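Local coordinates for protein starch synthase I (PDB 4HLN) that is a plant starch synthase, a glycosyltransferase-family protein built from two domains, each with its own largely parallel beta sheet, at residues P435-L449 and D469-E483. Numbering follows the deposited sequence.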
ATOM      1  N   PRO A 435     -14.787  16.648  29.094  1.00 58.58           N
ATOM      2  CA  PRO A 435     -14.455  16.471  30.506  1.00 53.25           C
ATOM      3  C   PRO A 435     -13.018  15.940  30.683  1.00 59.50           C
ATOM      4  O   PRO A 435     -12.651  14.867  30.168  1.00 49.00           O
ATOM      5  CB  PRO A 435     -15.498  15.453  30.989  1.00 51.78           C
ATOM      6  CG  PRO A 435     -16.237  14.968  29.726  1.00 50.57           C
ATOM      7  CD  PRO A 435     -16.109  16.090  28.757  1.00 55.97           C
ATOM      8  N   VAL A 436     -12.208  16.714  31.402  1.00 52.50           N
ATOM      9  CA  VAL A 436     -10.815  16.365  31.625  1.00 51.86           C
ATOM     10  C   VAL A 436     -10.669  15.228  32.625  1.00 52.48           C
ATOM     11  O   VAL A 436     -10.396  15.452  33.800  1.00 63.09           O
ATOM     12  CB  VAL A 436     -10.005  17.580  32.091  1.00 45.18           C
ATOM     13  CG1 VAL A 436      -8.541  17.187  32.337  1.00 44.05           C
ATOM     14  CG2 VAL A 436     -10.103  18.693  31.055  1.00 41.61           C
ATOM     15  N   ARG A 437     -10.840  14.004  32.146  1.00 51.64           N
ATOM     16  CA  ARG A 437     -10.742  12.832  32.999  1.00 54.60           C
ATOM     17  C   ARG A 437      -9.629  11.907  32.521  1.00 59.02           C
ATOM     18  O   ARG A 437      -9.618  11.449  31.369  1.00 54.28           O
ATOM     19  CB  ARG A 437     -12.071  12.090  33.004  1.00 59.59           C
ATOM     20  CG  ARG A 437     -13.255  12.964  33.329  1.00 63.96           C
ATOM     21  CD  ARG A 437     -14.523  12.136  33.307  1.00 78.52           C
ATOM     22  NE  ARG A 437     -14.311  10.818  33.905  1.00 85.81           N
ATOM     23  CZ  ARG A 437     -14.987   9.726  33.559  1.00 79.69           C
ATOM     24  NH1 ARG A 437     -15.922   9.791  32.620  1.00 73.58           N
ATOM     25  NH2 ARG A 437     -14.725   8.568  34.151  1.00 79.25           N
ATOM     26  N   GLU A 438      -8.690  11.632  33.413  1.00 60.48           N
ATOM     27  CA  GLU A 438      -7.540  10.808  33.069  1.00 59.17           C
ATOM     28  C   GLU A 438      -7.950   9.342  32.834  1.00 66.16           C
ATOM     29  O   GLU A 438      -7.344   8.620  32.048  1.00 65.40           O
ATOM     30  CB  GLU A 438      -6.490  10.925  34.187  1.00 58.38           C
ATOM     31  CG  GLU A 438      -5.298   9.978  34.058  1.00 90.05           C
ATOM     32  CD  GLU A 438      -5.599   8.567  34.560  1.00111.56           C
ATOM     33  OE1 GLU A 438      -6.377   8.434  35.536  1.00122.67           O
ATOM     34  OE2 GLU A 438      -5.061   7.596  33.973  1.00104.21           O
ATOM     35  N   ASP A 439      -9.013   8.928  33.510  1.00 69.85           N
ATOM     36  CA  ASP A 439      -9.369   7.527  33.660  1.00 65.53           C
ATOM     37  C   ASP A 439     -10.248   7.005  32.524  1.00 70.07           C
ATOM     38  O   ASP A 439     -10.301   5.798  32.265  1.00 67.94           O
ATOM     39  CB  ASP A 439     -10.095   7.352  35.001  1.00 76.73           C
ATOM     40  CG  ASP A 439     -11.055   8.515  35.313  1.00 80.94           C
ATOM     41  OD1 ASP A 439     -10.613   9.561  35.855  1.00 78.00           O
ATOM     42  OD2 ASP A 439     -12.259   8.375  35.020  1.00 79.81           O
ATOM     43  N   VAL A 440     -10.946   7.922  31.861  1.00 66.32           N
ATOM     44  CA  VAL A 440     -11.845   7.579  30.768  1.00 70.42           C
ATOM     45  C   VAL A 440     -11.035   7.223  29.509  1.00 73.52           C
ATOM     46  O   VAL A 440     -10.031   7.869  29.212  1.00 69.95           O
ATOM     47  CB  VAL A 440     -12.798   8.762  30.470  1.00 69.71           C
ATOM     48  CG1 VAL A 440     -12.013   9.942  29.917  1.00 79.83           C
ATOM     49  CG2 VAL A 440     -13.879   8.363  29.498  1.00 63.30           C
ATOM     50  N   PRO A 441     -11.458   6.175  28.778  1.00 72.65           N
ATOM     51  CA  PRO A 441     -10.824   5.796  27.510  1.00 63.46           C
ATOM     52  C   PRO A 441     -11.139   6.808  26.419  1.00 64.81           C
ATOM     53  O   PRO A 441     -12.312   7.077  26.146  1.00 67.84           O
ATOM     54  CB  PRO A 441     -11.499   4.466  27.163  1.00 63.07           C
ATOM     55  CG  PRO A 441     -12.114   3.992  28.438  1.00 67.38           C
ATOM     56  CD  PRO A 441     -12.512   5.224  29.161  1.00 69.32           C
ATOM     57  N   LEU A 442     -10.101   7.363  25.805  1.00 58.07           N
ATOM     58  CA  LEU A 442     -10.279   8.326  24.732  1.00 49.84           C
ATOM     59  C   LEU A 442      -9.881   7.702  23.403  1.00 55.64           C
ATOM     60  O   LEU A 442      -8.771   7.189  23.247  1.00 65.10           O
ATOM     61  CB  LEU A 442      -9.468   9.586  25.009  1.00 50.76           C
ATOM     62  CG  LEU A 442      -9.420  10.633  23.894  1.00 54.51           C
ATOM     63  CD1 LEU A 442     -10.796  10.941  23.331  1.00 50.72           C
ATOM     64  CD2 LEU A 442      -8.759  11.902  24.406  1.00 55.57           C
ATOM     65  N   ILE A 443     -10.801   7.744  22.449  1.00 53.62           N
ATOM     66  CA  ILE A 443     -10.646   7.037  21.193  1.00 51.54           C
ATOM     67  C   ILE A 443     -10.697   7.980  20.012  1.00 61.38           C
ATOM     68  O   ILE A 443     -11.544   8.878  19.958  1.00 62.85           O
ATOM     69  CB  ILE A 443     -11.755   6.017  21.020  1.00 53.46           C
ATOM     70  CG1 ILE A 443     -11.641   4.953  22.103  1.00 58.34           C
ATOM     71  CG2 ILE A 443     -11.670   5.374  19.654  1.00 53.37           C
ATOM     72  CD1 ILE A 443     -12.896   4.162  22.289  1.00 56.96           C
ATOM     73  N   GLY A 444      -9.788   7.757  19.062  1.00 55.91           N
ATOM     74  CA  GLY A 444      -9.663   8.609  17.895  1.00 42.30           C
ATOM     75  C   GLY A 444      -9.911   7.886  16.580  1.00 52.86           C
ATOM     76  O   GLY A 444      -9.570   6.704  16.411  1.00 46.16           O
ATOM     77  N   PHE A 445     -10.533   8.604  15.651  1.00 48.90           N
ATOM     78  CA  PHE A 445     -10.520   8.218  14.253  1.00 50.76           C
ATOM     79  C   PHE A 445      -9.981   9.397  13.457  1.00 49.96           C
ATOM     80  O   PHE A 445     -10.275  10.543  13.769  1.00 51.40           O
ATOM     81  CB  PHE A 445     -11.919   7.858  13.753  1.00 61.27           C
ATOM     82  CG  PHE A 445     -12.021   7.829  12.256  1.00 63.99           C
ATOM     83  CD1 PHE A 445     -12.236   9.003  11.540  1.00 56.90           C
ATOM     84  CD2 PHE A 445     -11.862   6.641  11.559  1.00 65.55           C
ATOM     85  CE1 PHE A 445     -12.309   8.989  10.158  1.00 58.17           C
ATOM     86  CE2 PHE A 445     -11.933   6.621  10.174  1.00 55.84           C
ATOM     87  CZ  PHE A 445     -12.155   7.794   9.475  1.00 57.32           C
ATOM     88  N   ILE A 446      -9.202   9.121  12.422  1.00 55.79           N
ATOM     89  CA  ILE A 446      -8.651  10.190  11.601  1.00 59.12           C
ATOM     90  C   ILE A 446      -8.590   9.811  10.129  1.00 62.05           C
ATOM     91  O   ILE A 446      -8.033   8.776   9.765  1.00 68.82           O
ATOM     92  CB  ILE A 446      -7.219  10.555  12.030  1.00 48.55           C
ATOM     93  CG1 ILE A 446      -7.170  10.949  13.509  1.00 48.01           C
ATOM     94  CG2 ILE A 446      -6.671  11.667  11.147  1.00 40.09           C
ATOM     95  CD1 ILE A 446      -5.777  11.451  13.960  1.00 47.84           C
ATOM     96  N   GLY A 447      -9.149  10.662   9.280  1.00 61.34           N
ATOM     97  CA  GLY A 447      -8.966  10.499   7.855  1.00 71.54           C
ATOM     98  C   GLY A 447     -10.141  10.962   7.031  1.00 73.53           C
ATOM     99  O   GLY A 447     -11.118  11.498   7.558  1.00 69.75           O
ATOM    100  N   ARG A 448     -10.037  10.743   5.725  1.00 77.33           N
ATOM    101  CA  ARG A 448     -11.076  11.127   4.785  1.00 80.26           C
ATOM    102  C   ARG A 448     -12.408  10.463   5.126  1.00 75.73           C
ATOM    103  O   ARG A 448     -12.449   9.309   5.541  1.00 72.35           O
ATOM    104  CB  ARG A 448     -10.660  10.739   3.367  1.00 93.66           C
ATOM    105  CG  ARG A 448      -9.280  11.230   2.941  1.00106.08           C
ATOM    106  CD  ARG A 448      -9.313  11.702   1.488  1.00116.29           C
ATOM    107  NE  ARG A 448     -10.366  12.698   1.285  1.00123.93           N
ATOM    108  CZ  ARG A 448     -10.162  14.013   1.229  1.00123.06           C
ATOM    109  NH1 ARG A 448     -11.191  14.839   1.053  1.00120.41           N
ATOM    110  NH2 ARG A 448      -8.930  14.500   1.341  1.00115.67           N
ATOM    111  N   LEU A 449     -13.503  11.190   4.952  1.00 73.14           N
ATOM    112  CA  LEU A 449     -14.807  10.591   5.161  1.00 81.70           C
ATOM    113  C   LEU A 449     -15.220   9.774   3.931  1.00 93.71           C
ATOM    114  O   LEU A 449     -16.181  10.117   3.246  1.00 99.39           O
ATOM    115  CB  LEU A 449     -15.835  11.675   5.469  1.00 86.19           C
ATOM    116  CG  LEU A 449     -15.439  12.579   6.634  1.00 81.34           C
ATOM    117  CD1 LEU A 449     -16.593  13.490   7.033  1.00 71.87           C
ATOM    118  CD2 LEU A 449     -15.010  11.719   7.805  1.00 84.72           C
ATOM    119  N   ASP A 469     -18.785   4.279  29.190  1.00 77.50           N
ATOM    120  CA  ASP A 469     -18.098   5.492  29.615  1.00 75.34           C
ATOM    121  C   ASP A 469     -16.810   5.651  28.826  1.00 72.60           C
ATOM    122  O   ASP A 469     -15.765   5.124  29.213  1.00 66.62           O
ATOM    123  CB  ASP A 469     -17.794   5.478  31.110  1.00 69.21           C
ATOM    124  CG  ASP A 469     -17.196   6.794  31.589  1.00 76.18           C
ATOM    125  OD1 ASP A 469     -17.327   7.802  30.854  1.00 76.56           O
ATOM    126  OD2 ASP A 469     -16.600   6.822  32.693  1.00 71.09           O
ATOM    127  N   VAL A 470     -16.905   6.370  27.712  1.00 64.69           N
ATOM    128  CA  VAL A 470     -15.766   6.622  26.846  1.00 65.19           C
ATOM    129  C   VAL A 470     -15.935   7.963  26.166  1.00 65.18           C
ATOM    130  O   VAL A 470     -17.045   8.508  26.089  1.00 61.53           O
ATOM    131  CB  VAL A 470     -15.623   5.558  25.731  1.00 58.41           C
ATOM    132  CG1 VAL A 470     -15.478   4.178  26.321  1.00 61.17           C
ATOM    133  CG2 VAL A 470     -16.810   5.614  24.781  1.00 46.06           C
ATOM    134  N   GLN A 471     -14.824   8.492  25.670  1.00 56.02           N
ATOM    135  CA  GLN A 471     -14.862   9.662  24.813  1.00 51.43           C
ATOM    136  C   GLN A 471     -14.360   9.263  23.419  1.00 54.76           C
ATOM    137  O   GLN A 471     -13.532   8.366  23.269  1.00 54.40           O
ATOM    138  CB  GLN A 471     -14.028  10.792  25.407  1.00 48.77           C
ATOM    139  CG  GLN A 471     -14.157  10.903  26.917  1.00 47.44           C
ATOM    140  CD  GLN A 471     -13.402  12.085  27.469  1.00 58.44           C
ATOM    141  OE1 GLN A 471     -12.291  12.392  27.025  1.00 61.67           O
ATOM    142  NE2 GLN A 471     -14.007  12.772  28.434  1.00 65.23           N
ATOM    143  N   PHE A 472     -14.881   9.922  22.398  1.00 54.68           N
ATOM    144  CA  PHE A 472     -14.573   9.544  21.038  1.00 55.04           C
ATOM    145  C   PHE A 472     -14.468  10.781  20.171  1.00 55.35           C
ATOM    146  O   PHE A 472     -15.425  11.525  20.009  1.00 61.16           O
ATOM    147  CB  PHE A 472     -15.654   8.621  20.482  1.00 52.14           C
ATOM    148  CG  PHE A 472     -15.412   8.218  19.071  1.00 64.94           C
ATOM    149  CD1 PHE A 472     -14.787   7.019  18.776  1.00 69.55           C
ATOM    150  CD2 PHE A 472     -15.779   9.048  18.027  1.00 74.26           C
ATOM    151  CE1 PHE A 472     -14.545   6.646  17.461  1.00 61.18           C
ATOM    152  CE2 PHE A 472     -15.538   8.679  16.710  1.00 72.63           C
ATOM    153  CZ  PHE A 472     -14.921   7.477  16.432  1.00 63.13           C
ATOM    154  N   VAL A 473     -13.296  11.006  19.608  1.00 54.34           N
ATOM    155  CA  VAL A 473     -13.136  12.131  18.714  1.00 57.15           C
ATOM    156  C   VAL A 473     -12.747  11.623  17.343  1.00 59.63           C
ATOM    157  O   VAL A 473     -11.860  10.778  17.200  1.00 62.34           O
ATOM    158  CB  VAL A 473     -12.070  13.120  19.212  1.00 53.86           C
ATOM    159  CG1 VAL A 473     -10.769  12.386  19.569  1.00 38.47           C
ATOM    160  CG2 VAL A 473     -11.818  14.192  18.157  1.00 49.07           C
ATOM    161  N   MET A 474     -13.424  12.118  16.323  1.00 54.60           N
ATOM    162  CA  MET A 474     -12.973  11.811  14.990  1.00 62.23           C
ATOM    163  C   MET A 474     -12.727  13.114  14.255  1.00 53.86           C
ATOM    164  O   MET A 474     -13.452  14.086  14.431  1.00 51.01           O
ATOM    165  CB  MET A 474     -13.947  10.878  14.260  1.00 62.71           C
ATOM    166  CG  MET A 474     -15.303  11.467  13.976  1.00 71.16           C
ATOM    167  SD  MET A 474     -16.476  10.210  13.421  1.00117.05           S
ATOM    168  CE  MET A 474     -15.750   9.677  11.874  1.00 52.16           C
ATOM    169  N   LEU A 475     -11.657  13.130  13.478  1.00 47.72           N
ATOM    170  CA  LEU A 475     -11.297  14.276  12.675  1.00 53.12           C
ATOM    171  C   LEU A 475     -11.254  13.811  11.239  1.00 56.56           C
ATOM    172  O   LEU A 475     -10.624  12.797  10.921  1.00 58.57           O
ATOM    173  CB  LEU A 475      -9.911  14.793  13.088  1.00 51.35           C
ATOM    174  CG  LEU A 475      -9.087  15.473  11.989  1.00 55.30           C
ATOM    175  CD1 LEU A 475      -9.545  16.891  11.790  1.00 57.79           C
ATOM    176  CD2 LEU A 475      -7.608  15.451  12.300  1.00 62.05           C
ATOM    177  N   GLY A 476     -11.923  14.549  10.368  1.00 59.14           N
ATOM    178  CA  GLY A 476     -11.845  14.258   8.953  1.00 69.73           C
ATOM    179  C   GLY A 476     -12.834  15.077   8.162  1.00 75.17           C
ATOM    180  O   GLY A 476     -13.654  15.803   8.736  1.00 77.21           O
ATOM    181  N   SER A 477     -12.768  14.943   6.842  1.00 74.57           N
ATOM    182  CA  SER A 477     -13.605  15.735   5.962  1.00 76.67           C
ATOM    183  C   SER A 477     -13.724  15.113   4.580  1.00 83.78           C
ATOM    184  O   SER A 477     -12.817  14.418   4.113  1.00 82.48           O
ATOM    185  CB  SER A 477     -13.017  17.139   5.832  1.00 81.69           C
ATOM    186  OG  SER A 477     -13.826  17.958   5.013  1.00 89.86           O
ATOM    187  N   GLY A 478     -14.847  15.380   3.926  1.00 87.35           N
ATOM    188  CA  GLY A 478     -15.007  15.035   2.529  1.00 91.85           C
ATOM    189  C   GLY A 478     -16.351  14.418   2.220  1.00 98.96           C
ATOM    190  O   GLY A 478     -16.459  13.608   1.302  1.00107.02           O
ATOM    191  N   ASP A 479     -17.377  14.798   2.978  1.00 93.15           N
ATOM    192  CA  ASP A 479     -18.703  14.215   2.794  1.00 95.38           C
ATOM    193  C   ASP A 479     -19.770  14.935   3.613  1.00 96.36           C
ATOM    194  O   ASP A 479     -20.092  14.517   4.725  1.00 88.79           O
ATOM    195  CB  ASP A 479     -18.692  12.733   3.167  1.00101.57           C
ATOM    196  CG  ASP A 479     -20.012  12.050   2.863  1.00115.54           C
ATOM    197  OD1 ASP A 479     -20.966  12.756   2.464  1.00122.30           O
ATOM    198  OD2 ASP A 479     -20.100  10.812   3.025  1.00113.82           O
ATOM    199  N   PRO A 480     -20.339  16.005   3.048  1.00 97.75           N
ATOM    200  CA  PRO A 480     -21.307  16.885   3.714  1.00 91.07           C
ATOM    201  C   PRO A 480     -22.446  16.179   4.457  1.00 89.33           C
ATOM    202  O   PRO A 480     -22.849  16.669   5.515  1.00 92.87           O
ATOM    203  CB  PRO A 480     -21.839  17.731   2.564  1.00 92.28           C
ATOM    204  CG  PRO A 480     -20.662  17.845   1.650  1.00 98.78           C
ATOM    205  CD  PRO A 480     -19.990  16.499   1.704  1.00 98.53           C
ATOM    206  N   VAL A 481     -22.954  15.063   3.942  1.00 82.47           N
ATOM    207  CA  VAL A 481     -24.024  14.351   4.651  1.00 86.93           C
ATOM    208  C   VAL A 481     -23.512  13.645   5.917  1.00 82.05           C
ATOM    209  O   VAL A 481     -24.202  13.589   6.934  1.00 73.34           O
ATOM    210  CB  VAL A 481     -24.791  13.344   3.740  1.00 75.20           C
ATOM    211  CG1 VAL A 481     -23.836  12.331   3.115  1.00 83.77           C
ATOM    212  CG2 VAL A 481     -25.878  12.628   4.533  1.00 62.81           C
ATOM    213  N   PHE A 482     -22.298  13.110   5.847  1.00 84.31           N
ATOM    214  CA  PHE A 482     -21.683  12.479   7.008  1.00 81.20           C
ATOM    215  C   PHE A 482     -21.161  13.545   7.985  1.00 73.43           C
ATOM    216  O   PHE A 482     -21.286  13.412   9.210  1.00 65.01           O
ATOM    217  CB  PHE A 482     -20.559  11.535   6.571  1.00 78.90           C
ATOM    218  CG  PHE A 482     -20.027  10.687   7.685  1.00 88.05           C
ATOM    219  CD1 PHE A 482     -20.640   9.486   8.013  1.00 91.66           C
ATOM    220  CD2 PHE A 482     -18.931  11.097   8.424  1.00 89.48           C
ATOM    221  CE1 PHE A 482     -20.164   8.706   9.053  1.00 90.84           C
ATOM    222  CE2 PHE A 482     -18.451  10.323   9.463  1.00 87.11           C
ATOM    223  CZ  PHE A 482     -19.066   9.125   9.777  1.00 87.64           C
ATOM    224  N   GLU A 483     -20.579  14.602   7.428  1.00 61.46           N
ATOM    225  CA  GLU A 483     -20.172  15.749   8.215  1.00 63.52           C
ATOM    226  C   GLU A 483     -21.351  16.236   9.033  1.00 75.37           C
ATOM    227  O   GLU A 483     -21.223  16.508  10.235  1.00 74.45           O
ATOM    228  CB  GLU A 483     -19.664  16.869   7.307  1.00 63.57           C
ATOM    229  CG  GLU A 483     -18.350  16.541   6.605  1.00 69.31           C
ATOM    230  CD  GLU A 483     -17.876  17.667   5.697  1.00 82.47           C
ATOM    231  OE1 GLU A 483     -18.486  18.763   5.733  1.00 83.78           O
ATOM    232  OE2 GLU A 483     -16.895  17.456   4.950  1.00 86.19           O
TER
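Arg437 grips Asp469 end-on in a salt bridge: NH1 donates to both carboxylate oxygens, while NH2 donates to Asp469 OD2 at 2.9 Å. The guanidinium and carboxylate planes are only 17° apart, and OD2 accepts through its syn lone pair. Val440 CB covers one guanidinium face, and Asp439 OD2 takes a further NH2 bond, so one arginine probably offsets the charge of both Asp439 and Asp469. Beside it, Gln471 suits a buried position because its amide works at both ends: NE2 donates in plane to a lone pair of Pro435 O at 3.0 Å, and OE1 accepts from Gln429 of helix 419-432. Its chain, extended beyond CG, crosses Val440 at about a right angle, with CD 3.5 Å from Val440 CG1.

Beyond this polar end, strands 442-446 and 471-476 run parallel, their backbones joined by alternating bonds from Gln471 N to Pro441 O through Gly447 N to Leu475 O. On one face, Ile443 CG2 packs 3.6 Å from Phe472 CD1, and Met474 CE reaches Phe445 CD1 at 3.6 Å; Phe445 also touches Ile455 and Ile458 of helix 455-466. Ile446 and Leu475 project from the other face onto helix 505-514. Gly476, without a side chain, lets its CA lie against Gly447 O in a CA-H...O contact. Leu449 CD1 then meets the edge of the Phe482 ring and lies 3.5 Å from Glu483 CG, while Glu483 OE2 holds the turn by accepting from Ser477 OG and Gly478 N. Asp479 N-caps the following helix through a weak bond from Val481 N. With helix 455-466 linking the strands, this is a beta-alpha-beta unit of the Rossmann-like C-terminal domain characteristic of GT-B glycosyltransferases.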